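Local structure of aromatic-amino-acid transaminase TyrB (Burkholderia cenocepacia K56-2Valvano, 4WD2) at residues L369-V375 and A399-V403; S129-D135 and F150-Y155; E203-I209 and E238-V244. The protein probably catalyses the pyridoxal-phosphate-dependent transfer of amino groups between aromatic amino acids and 2-oxo acids. All coordinates share one frame; numbering follows the deposited sequence.

Interaction 1: L369-V375 and A399-V403; sequences LREVHGV and AIGKV
The methyl of A399 is met by three side chains of 369-375. H373 CB lies 3.6 Å from A399 CB, and L369 CD1 and V375 CG2 approach the same methyl. L369 has CG anti to the backbone N (chi1 -162°), which turns CD1 in among A399, I400 and V403. This CD1 touches I400 CG1 at 3.9 Å and, more distantly, V403 CG2, while CD2 also borders I400 CG1. The imidazole of H373 extends the contact toward the solvent side. Its CD2 sits 3.5 Å from V403 CG2, and CE1 is 4.0 Å from K402 CD, so the ring spans the turn between A399 and V403. A399 O stands above the centre of one ring face; V372 CG1 lies over the other, offset toward the rim.

Behind this first shell, helix 363-371 ends and the chain reverses through G374, whose phi is positive. V375 N returns to L369 O at 3.0 Å, which brings V375 round to the same methyl as L369. The carbonyls of R370 and E371 receive hydrogen bonds from R33, and G374 pairs by its backbone with V37 as strand 375-376 joins strand 37-38. The contact thus packs two helices of the C-terminal part of the chain, consistent with the small domain of class I aminotransferases.

Across the segments the chemistry is apolar: methyls and aliphatic carbons meet each other and the imidazole. The amine of K402 is turned to D398 in a salt bridge. K402 NZ lies 5.4 Å from H373 ND1, so it would probably disfavour a protonated imidazole, an effect D398 should weaken.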
loop_
_atom_site.group_PDB
_atom_site.type_symbol
_atom_site.label_atom_id
_atom_site.label_comp_id
_atom_site.label_asym_id
_atom_site.label_seq_id
_atom_site.Cartn_x
_atom_site.Cartn_y
_atom_site.Cartn_z
ATOM N N LEU A 369 0.200 -30.603 23.936
ATOM C CA LEU A 369 0.468 -30.936 22.540
ATOM C C LEU A 369 1.866 -30.484 22.117
ATOM O O LEU A 369 2.590 -31.218 21.444
ATOM C CB LEU A 369 -0.592 -30.297 21.641
ATOM C CG LEU A 369 -0.783 -30.827 20.222
ATOM C CD1 LEU A 369 -1.027 -32.333 20.254
ATOM C CD2 LEU A 369 -1.947 -30.094 19.553
ATOM N N ARG A 370 2.238 -29.274 22.526
ATOM C CA ARG A 370 3.550 -28.713 22.211
ATOM C C ARG A 370 4.663 -29.376 23.015
ATOM O O ARG A 370 5.601 -29.945 22.455
ATOM C CB ARG A 370 3.555 -27.202 22.469
ATOM C CG ARG A 370 4.900 -26.529 22.221
ATOM C CD ARG A 370 4.878 -25.045 22.583
ATOM N NE ARG A 370 4.691 -24.820 24.015
ATOM C CZ ARG A 370 3.546 -24.427 24.568
ATOM N NH1 ARG A 370 2.483 -24.208 23.804
ATOM N NH2 ARG A 370 3.463 -24.246 25.883
ATOM N N GLU A 371 4.552 -29.302 24.336
ATOM C CA GLU A 371 5.637 -29.708 25.215
ATOM C C GLU A 371 5.867 -31.212 25.196
ATOM O O GLU A 371 7.008 -31.672 25.172
ATOM C CB GLU A 371 5.364 -29.236 26.645
ATOM C CG GLU A 371 5.268 -27.716 26.800
ATOM C CD GLU A 371 6.571 -26.994 26.470
ATOM O OE1 GLU A 371 7.660 -27.533 26.762
ATOM O OE2 GLU A 371 6.505 -25.883 25.907
ATOM N N VAL A 372 4.788 -31.983 25.193
ATOM C CA VAL A 372 4.914 -33.440 25.223
ATOM C C VAL A 372 5.053 -34.034 23.822
ATOM O O VAL A 372 5.884 -34.905 23.599
ATOM C CB VAL A 372 3.710 -34.097 25.933
ATOM C CG1 VAL A 372 3.894 -35.609 26.017
ATOM C CG2 VAL A 372 3.547 -33.516 27.324
ATOM N N HIS A 373 4.261 -33.553 22.870
ATOM C CA HIS A 373 4.182 -34.227 21.575
ATOM C C HIS A 373 4.843 -33.454 20.436
ATOM O O HIS A 373 4.812 -33.894 19.289
ATOM C CB HIS A 373 2.720 -34.516 21.234
ATOM C CG HIS A 373 2.017 -35.331 22.274
ATOM N ND1 HIS A 373 2.110 -36.704 22.333
ATOM C CD2 HIS A 373 1.225 -34.963 23.310
ATOM C CE1 HIS A 373 1.402 -37.149 23.356
ATOM N NE2 HIS A 373 0.855 -36.111 23.964
ATOM N N GLY A 374 5.453 -32.315 20.754
ATOM C CA GLY A 374 6.139 -31.507 19.759
ATOM C C GLY A 374 5.285 -31.029 18.593
ATOM O O GLY A 374 5.799 -30.775 17.507
ATOM N N VAL A 375 3.977 -30.915 18.808
ATOM C CA VAL A 375 3.071 -30.428 17.772
ATOM C C VAL A 375 2.567 -29.038 18.156
ATOM O O VAL A 375 2.012 -28.849 19.243
ATOM C CB VAL A 375 1.881 -31.388 17.554
ATOM C CG1 VAL A 375 0.796 -30.733 16.696
ATOM C CG2 VAL A 375 2.357 -32.688 16.913
ATOM N N ALA A 399 -0.838 -37.624 18.253
ATOM C CA ALA A 399 -0.638 -36.633 19.304
ATOM C C ALA A 399 -1.964 -36.101 19.862
ATOM O O ALA A 399 -2.221 -36.188 21.060
ATOM C CB ALA A 399 0.226 -35.474 18.772
ATOM N N ILE A 400 -2.801 -35.554 18.987
ATOM C CA ILE A 400 -4.081 -34.980 19.392
ATOM C C ILE A 400 -5.012 -36.043 19.982
ATOM O O ILE A 400 -5.701 -35.795 20.975
ATOM C CB ILE A 400 -4.768 -34.271 18.203
ATOM C CG1 ILE A 400 -3.955 -33.047 17.782
ATOM C CG2 ILE A 400 -6.186 -33.848 18.553
ATOM C CD1 ILE A 400 -4.583 -32.278 16.647
ATOM N N GLY A 401 -5.016 -37.231 19.379
ATOM C CA GLY A 401 -5.794 -38.345 19.894
ATOM C C GLY A 401 -5.423 -38.694 21.323
ATOM O O GLY A 401 -6.295 -38.881 22.167
ATOM N N LYS A 402 -4.123 -38.775 21.601
ATOM C CA LYS A 402 -3.648 -39.065 22.954
ATOM C C LYS A 402 -4.017 -37.954 23.934
ATOM O O LYS A 402 -4.456 -38.230 25.046
ATOM C CB LYS A 402 -2.134 -39.279 22.962
ATOM C CG LYS A 402 -1.696 -40.601 22.360
ATOM C CD LYS A 402 -0.187 -40.705 22.324
ATOM C CE LYS A 402 0.266 -41.999 21.675
ATOM N NZ LYS A 402 1.710 -41.946 21.306
ATOM N N VAL A 403 -3.845 -36.701 23.519
ATOM C CA VAL A 403 -4.158 -35.574 24.396
ATOM C C VAL A 403 -5.657 -35.519 24.709
ATOM O O VAL A 403 -6.049 -35.352 25.867
ATOM C CB VAL A 403 -3.697 -34.230 23.784
ATOM C CG1 VAL A 403 -4.190 -33.065 24.621
ATOM C CG2 VAL A 403 -2.176 -34.192 23.682
#

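Interaction 2: S129-D135 and F150-Y155; sequences SQVWLSD and FTVNTY
N153 and W132 are neighbours on adjacent parallel strands of a beta-alpha-beta unit, their side chains on the same face; helix 141-147 connects strand 131-135 to strand 152-159. Starting at N153 CB, the chain lies over the indole: CB is 3.6 Å from the centroid of the five-membered ring, a CH-pi contact. CG, anti to the carbonyl carbon (chi1 -45°), carries the amide along the same face, with ND2 above the rim and the two planes tilted by 41°. ND2 then gives a hydrogen bond to Q130 OE1 at 3.0 Å, in the carbonyl plane of Q130. At the other branch, OD1 accepts from a water at 2.7 Å that also donates to Q130 OE1, so the two amides are joined twice.

The backbone ladder runs from V131 N to T151 O through N153 N to V131 O, L133 N to N153 O and Y155 N to L133 O. On the opposite face V131 CB packs against V152 CG2, and V131 CG2 makes a CH-pi contact over one face of the F150 ring, toward CG. Y155 lies across the first strand toward L184, whose O is bonded to its OH, and S134 CA stands 3.7 Å from the Y155 ring centroid.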
loop_
_atom_site.group_PDB
_atom_site.type_symbol
_atom_site.label_atom_id
_atom_site.label_comp_id
_atom_site.label_asym_id
_atom_site.label_seq_id
_atom_site.Cartn_x
_atom_site.Cartn_y
_atom_site.Cartn_z
ATOM N N SER A 129 -22.100 4.874 11.973
ATOM C CA SER A 129 -22.251 3.425 11.924
ATOM C C SER A 129 -21.203 2.760 12.790
ATOM O O SER A 129 -20.098 3.270 12.932
ATOM C CB SER A 129 -22.131 2.910 10.491
ATOM O OG SER A 129 -23.165 3.424 9.675
ATOM N N GLN A 130 -21.546 1.623 13.380
ATOM C CA GLN A 130 -20.564 0.834 14.106
ATOM C C GLN A 130 -20.317 -0.471 13.351
ATOM O O GLN A 130 -21.049 -0.797 12.412
ATOM C CB GLN A 130 -21.032 0.583 15.539
ATOM C CG GLN A 130 -21.268 1.874 16.304
ATOM C CD GLN A 130 -21.503 1.654 17.778
ATOM O OE1 GLN A 130 -21.427 0.528 18.267
ATOM N NE2 GLN A 130 -21.788 2.735 18.502
ATOM N N VAL A 131 -19.280 -1.206 13.738
ATOM C CA VAL A 131 -18.902 -2.414 13.010
ATOM C C VAL A 131 -19.114 -3.656 13.875
ATOM O O VAL A 131 -18.824 -3.641 15.075
ATOM C CB VAL A 131 -17.431 -2.331 12.532
ATOM C CG1 VAL A 131 -16.968 -3.652 11.939
ATOM C CG2 VAL A 131 -17.253 -1.210 11.499
ATOM N N TRP A 132 -19.653 -4.715 13.271
ATOM C CA TRP A 132 -19.846 -5.997 13.955
ATOM C C TRP A 132 -19.078 -7.121 13.256
ATOM O O TRP A 132 -19.257 -7.338 12.058
ATOM C CB TRP A 132 -21.331 -6.360 14.030
ATOM C CG TRP A 132 -22.061 -5.735 15.187
ATOM C CD1 TRP A 132 -22.351 -6.318 16.387
ATOM C CD2 TRP A 132 -22.584 -4.406 15.252
ATOM N NE1 TRP A 132 -23.030 -5.435 17.193
ATOM C CE2 TRP A 132 -23.186 -4.253 16.518
ATOM C CE3 TRP A 132 -22.609 -3.331 14.358
ATOM C CZ2 TRP A 132 -23.805 -3.068 16.914
ATOM C CZ3 TRP A 132 -23.225 -2.156 14.749
ATOM C CH2 TRP A 132 -23.814 -2.032 16.018
ATOM N N LEU A 133 -18.219 -7.822 14.001
ATOM C CA LEU A 133 -17.467 -8.974 13.489
ATOM C C LEU A 133 -17.906 -10.261 14.179
ATOM O O LEU A 133 -18.556 -10.225 15.214
ATOM C CB LEU A 133 -15.953 -8.804 13.683
ATOM C CG LEU A 133 -15.326 -7.513 14.200
ATOM C CD1 LEU A 133 -13.890 -7.767 14.631
ATOM C CD2 LEU A 133 -15.350 -6.469 13.123
ATOM N N SER A 134 -17.516 -11.397 13.616
ATOM C CA SER A 134 -17.856 -12.682 14.202
ATOM C C SER A 134 -17.059 -12.945 15.474
ATOM O O SER A 134 -15.949 -12.442 15.647
ATOM C CB SER A 134 -17.618 -13.807 13.190
ATOM O OG SER A 134 -16.268 -13.829 12.765
ATOM N N ASP A 135 -17.635 -13.740 16.366
ATOM C CA ASP A 135 -16.912 -14.203 17.541
ATOM C C ASP A 135 -16.481 -15.650 17.342
ATOM O O ASP A 135 -17.310 -16.549 17.444
ATOM C CB ASP A 135 -17.783 -14.078 18.795
ATOM C CG ASP A 135 -17.176 -14.774 19.999
ATOM O OD1 ASP A 135 -15.944 -14.707 20.162
ATOM O OD2 ASP A 135 -17.934 -15.390 20.779
ATOM N N PHE A 150 -13.820 3.317 13.802
ATOM C CA PHE A 150 -15.087 2.664 14.133
ATOM C C PHE A 150 -15.090 2.009 15.504
ATOM O O PHE A 150 -14.102 1.392 15.913
ATOM C CB PHE A 150 -15.441 1.595 13.095
ATOM C CG PHE A 150 -15.914 2.148 11.789
ATOM C CD1 PHE A 150 -17.202 2.640 11.658
ATOM C CD2 PHE A 150 -15.077 2.163 10.684
ATOM C CE1 PHE A 150 -17.642 3.150 10.458
ATOM C CE2 PHE A 150 -15.518 2.671 9.473
ATOM C CZ PHE A 150 -16.803 3.160 9.364
ATOM N N THR A 151 -16.217 2.133 16.201
ATOM C CA THR A 151 -16.515 1.276 17.340
ATOM C C THR A 151 -16.810 -0.123 16.809
ATOM O O THR A 151 -17.636 -0.300 15.911
ATOM C CB THR A 151 -17.714 1.788 18.151
ATOM O OG1 THR A 151 -17.451 3.118 18.612
ATOM C CG2 THR A 151 -17.978 0.888 19.341
ATOM N N VAL A 152 -16.128 -1.116 17.359
ATOM C CA VAL A 152 -16.213 -2.463 16.824
ATOM C C VAL A 152 -16.824 -3.420 17.841
ATOM O O VAL A 152 -16.381 -3.498 18.989
ATOM C CB VAL A 152 -14.830 -2.974 16.384
ATOM C CG1 VAL A 152 -14.861 -4.473 16.163
ATOM C CG2 VAL A 152 -14.368 -2.246 15.126
ATOM N N ASN A 153 -17.856 -4.134 17.401
ATOM C CA ASN A 153 -18.568 -5.088 18.238
ATOM C C ASN A 153 -18.551 -6.494 17.639
ATOM O O ASN A 153 -18.032 -6.710 16.546
ATOM C CB ASN A 153 -20.013 -4.627 18.447
ATOM C CG ASN A 153 -20.111 -3.146 18.785
ATOM O OD1 ASN A 153 -19.828 -2.731 19.912
ATOM N ND2 ASN A 153 -20.527 -2.341 17.809
ATOM N N THR A 154 -19.119 -7.452 18.365
ATOM C CA THR A 154 -19.146 -8.833 17.904
ATOM C C THR A 154 -20.567 -9.384 17.838
ATOM O O THR A 154 -21.478 -8.859 18.479
ATOM C CB THR A 154 -18.299 -9.752 18.814
ATOM O OG1 THR A 154 -18.959 -9.926 20.073
ATOM C CG2 THR A 154 -16.935 -9.150 19.056
ATOM N N TYR A 155 -20.749 -10.432 17.044
ATOM C CA TYR A 155 -21.986 -11.205 17.049
ATOM C C TYR A 155 -21.630 -12.666 17.325
ATOM O O TYR A 155 -20.504 -13.088 17.042
ATOM C CB TYR A 155 -22.758 -11.049 15.725
ATOM C CG TYR A 155 -21.964 -11.326 14.464
ATOM C CD1 TYR A 155 -21.720 -12.628 14.044
ATOM C CD2 TYR A 155 -21.493 -10.282 13.672
ATOM C CE1 TYR A 155 -21.000 -12.885 12.877
ATOM C CE2 TYR A 155 -20.765 -10.533 12.504
ATOM C CZ TYR A 155 -20.526 -11.836 12.119
ATOM O OH TYR A 155 -19.811 -12.097 10.980
HETATM O O HOH W 1 -18.315 3.809 15.031
HETATM O O HOH W 2 -20.757 -0.513 21.216
#

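Interaction 3: E203-I209 and E238-V244; sequences EKLIDVI and ELARRGV
I206 and L239 lie closest in backbone, their CA atoms 6.8 Å apart, where helix 199-211 passes the last turn of helix 234-241 and the loop that follows. I206 carries the middle of the contact. Its CG1 meets L239 CD2 at 3.9 Å, CD1 leans on the aliphatic CG of E238, and CG2 is pressed against one face of the R242 guanidinium, 3.5 Å above its plane. Deeper in, I209 CG2 touches V244 CG1 at 3.9 Å, the two side chains crossing at about a right angle.

Both helices rest on the mixed sheet of the large domain of this pyridoxal-phosphate aminotransferase family, where I209, L239 and V244 all touch P216 of strand 215-220. Helix 234-241 ends in a Schellman motif: G243 takes positive phi, and V244 N and G243 N bond back to L239 O and A240 O. The chain then turns so that V244 faces I206 and I209.

Polar groups close the outer side. R242 bends at chi3 (57°) and forms an end-on salt bridge with D207, whose OD1 takes two hydrogen bonds, from NH1 and NH2, each 3.0 Å long and in the guanidinium plane. A second salt bridge runs from NH1 to E203 OE2, one hydrogen bond of 2.8 Å, but from above that carboxylate's plane. NH2 has a further salt bridge to E210, so three acids gather round one guanidinium and probably hold its rotation. E203 OE2 lies 2.7 Å from E238 OE2, the carboxylates turned 76° against each other, a distance consistent with a proton held by one of the pair. R241 grips the other oxygen of E238, OE1, side-on through NE and NH2.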
loop_
_atom_site.group_PDB
_atom_site.type_symbol
_atom_site.label_atom_id
_atom_site.label_comp_id
_atom_site.label_asym_id
_atom_site.label_seq_id
_atom_site.Cartn_x
_atom_site.Cartn_y
_atom_site.Cartn_z
ATOM N N GLU A 203 -29.016 -17.517 2.702
ATOM C CA GLU A 203 -30.240 -16.876 2.222
ATOM C C GLU A 203 -31.005 -16.222 3.365
ATOM O O GLU A 203 -31.497 -15.096 3.211
ATOM C CB GLU A 203 -31.152 -17.869 1.490
ATOM C CG GLU A 203 -31.905 -17.225 0.332
ATOM C CD GLU A 203 -30.962 -16.646 -0.717
ATOM O OE1 GLU A 203 -29.914 -17.278 -0.990
ATOM O OE2 GLU A 203 -31.265 -15.566 -1.269
ATOM N N LYS A 204 -31.106 -16.919 4.500
ATOM C CA LYS A 204 -31.815 -16.381 5.669
ATOM C C LYS A 204 -31.118 -15.160 6.253
ATOM O O LYS A 204 -31.772 -14.218 6.708
ATOM C CB LYS A 204 -31.963 -17.444 6.756
ATOM C CG LYS A 204 -32.826 -18.622 6.356
ATOM C CD LYS A 204 -32.844 -19.665 7.467
ATOM C CE LYS A 204 -33.326 -21.007 6.951
ATOM N NZ LYS A 204 -33.365 -22.026 8.041
ATOM N N LEU A 205 -29.792 -15.180 6.247
ATOM C CA LEU A 205 -29.025 -14.035 6.709
ATOM C C LEU A 205 -29.231 -12.834 5.788
ATOM O O LEU A 205 -29.363 -11.712 6.259
ATOM C CB LEU A 205 -27.540 -14.376 6.801
ATOM C CG LEU A 205 -26.663 -13.247 7.347
ATOM C CD1 LEU A 205 -27.127 -12.831 8.734
ATOM C CD2 LEU A 205 -25.196 -13.662 7.374
ATOM N N ILE A 206 -29.267 -13.074 4.479
ATOM C CA ILE A 206 -29.425 -11.981 3.523
ATOM C C ILE A 206 -30.825 -11.371 3.633
ATOM O O ILE A 206 -30.981 -10.156 3.499
ATOM C CB ILE A 206 -29.147 -12.442 2.063
ATOM C CG1 ILE A 206 -27.674 -12.855 1.911
ATOM C CG2 ILE A 206 -29.463 -11.321 1.071
ATOM C CD1 ILE A 206 -27.357 -13.620 0.633
ATOM N N ASP A 207 -31.829 -12.206 3.902
ATOM C CA ASP A 207 -33.181 -11.719 4.183
ATOM C C ASP A 207 -33.144 -10.593 5.218
ATOM O O ASP A 207 -33.735 -9.534 5.027
ATOM C CB ASP A 207 -34.084 -12.840 4.707
ATOM C CG ASP A 207 -34.392 -13.908 3.661
ATOM O OD1 ASP A 207 -34.204 -13.668 2.447
ATOM O OD2 ASP A 207 -34.867 -14.989 4.072
ATOM N N VAL A 208 -32.447 -10.854 6.317
ATOM C CA VAL A 208 -32.316 -9.918 7.427
ATOM C C VAL A 208 -31.497 -8.671 7.058
ATOM O O VAL A 208 -31.923 -7.541 7.302
ATOM C CB VAL A 208 -31.668 -10.617 8.648
ATOM C CG1 VAL A 208 -31.173 -9.591 9.653
ATOM C CG2 VAL A 208 -32.656 -11.587 9.288
ATOM N N ILE A 209 -30.330 -8.891 6.464
ATOM C CA ILE A 209 -29.450 -7.810 6.024
ATOM C C ILE A 209 -30.175 -6.837 5.089
ATOM O O ILE A 209 -30.074 -5.612 5.244
ATOM C CB ILE A 209 -28.193 -8.387 5.330
ATOM C CG1 ILE A 209 -27.271 -9.020 6.380
ATOM C CG2 ILE A 209 -27.449 -7.315 4.536
ATOM C CD1 ILE A 209 -26.225 -9.953 5.792
ATOM N N GLU A 238 -24.938 -13.913 -4.467
ATOM C CA GLU A 238 -26.350 -13.872 -4.086
ATOM C C GLU A 238 -26.749 -12.507 -3.498
ATOM O O GLU A 238 -27.835 -12.004 -3.783
ATOM C CB GLU A 238 -26.676 -15.003 -3.101
ATOM C CG GLU A 238 -28.151 -15.122 -2.730
ATOM C CD GLU A 238 -29.044 -15.526 -3.903
ATOM O OE1 GLU A 238 -28.522 -15.838 -4.993
ATOM O OE2 GLU A 238 -30.282 -15.536 -3.736
ATOM N N LEU A 239 -25.872 -11.901 -2.698
ATOM C CA LEU A 239 -26.103 -10.533 -2.221
ATOM C C LEU A 239 -26.273 -9.565 -3.393
ATOM O O LEU A 239 -27.204 -8.749 -3.420
ATOM C CB LEU A 239 -24.950 -10.066 -1.323
ATOM C CG LEU A 239 -24.986 -10.432 0.164
ATOM C CD1 LEU A 239 -23.601 -10.337 0.783
ATOM C CD2 LEU A 239 -25.962 -9.534 0.927
ATOM N N ALA A 240 -25.380 -9.678 -4.372
ATOM C CA ALA A 240 -25.408 -8.806 -5.541
ATOM C C ALA A 240 -26.606 -9.072 -6.465
ATOM O O ALA A 240 -27.180 -8.131 -7.019
ATOM C CB ALA A 240 -24.101 -8.934 -6.318
ATOM N N ARG A 241 -26.993 -10.334 -6.638
ATOM C CA ARG A 241 -28.177 -10.637 -7.444
ATOM C C ARG A 241 -29.438 -10.024 -6.831
ATOM O O ARG A 241 -30.383 -9.667 -7.541
ATOM C CB ARG A 241 -28.364 -12.150 -7.599
ATOM C CG ARG A 241 -27.562 -12.784 -8.745
ATOM C CD ARG A 241 -27.968 -14.242 -8.963
ATOM N NE ARG A 241 -27.665 -15.091 -7.808
ATOM C CZ ARG A 241 -26.533 -15.779 -7.654
ATOM N NH1 ARG A 241 -25.582 -15.721 -8.578
ATOM N NH2 ARG A 241 -26.348 -16.528 -6.571
ATOM N N ARG A 242 -29.445 -9.901 -5.510
ATOM C CA ARG A 242 -30.625 -9.422 -4.806
ATOM C C ARG A 242 -30.570 -7.913 -4.585
ATOM O O ARG A 242 -31.451 -7.336 -3.948
ATOM C CB ARG A 242 -30.779 -10.166 -3.473
ATOM C CG ARG A 242 -31.177 -11.634 -3.656
ATOM C CD ARG A 242 -31.343 -12.360 -2.325
ATOM N NE ARG A 242 -32.333 -11.705 -1.470
ATOM C CZ ARG A 242 -32.752 -12.183 -0.302
ATOM N NH1 ARG A 242 -32.265 -13.327 0.162
ATOM N NH2 ARG A 242 -33.657 -11.509 0.404
ATOM N N GLY A 243 -29.526 -7.285 -5.113
ATOM C CA GLY A 243 -29.403 -5.837 -5.101
ATOM C C GLY A 243 -29.003 -5.216 -3.774
ATOM O O GLY A 243 -29.231 -4.029 -3.544
ATOM N N VAL A 244 -28.403 -6.005 -2.895
ATOM C CA VAL A 244 -28.026 -5.515 -1.572
ATOM C C VAL A 244 -26.713 -4.733 -1.639
ATOM O O VAL A 244 -25.744 -5.206 -2.235
ATOM C CB VAL A 244 -27.901 -6.687 -0.565
ATOM C CG1 VAL A 244 -27.462 -6.188 0.807
ATOM C CG2 VAL A 244 -29.231 -7.434 -0.462
#

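How the interactions relate
From the N terminus, interaction 2 comes first, closing a 14-residue excursion through helix 141-147 and setting two strands side by side in the mixed sheet. Interaction 3 follows, closing a 28-residue span that includes strand 215-220 and the start of helix 234-241, and it joins two helices beside that sheet. Interactions 2 and 3 lie with centres about 19 Å apart and nearest atoms about 7 Å apart. The chain then passes K254, which carries the pyridoxal phosphate, before interaction 1 closes a 23-residue loop containing strand 382-384 and joins helix 363-371 to helix 393-405, on the opposite side of the chain's centre from interaction 3. The three contacts lie in series; none nests or crosses.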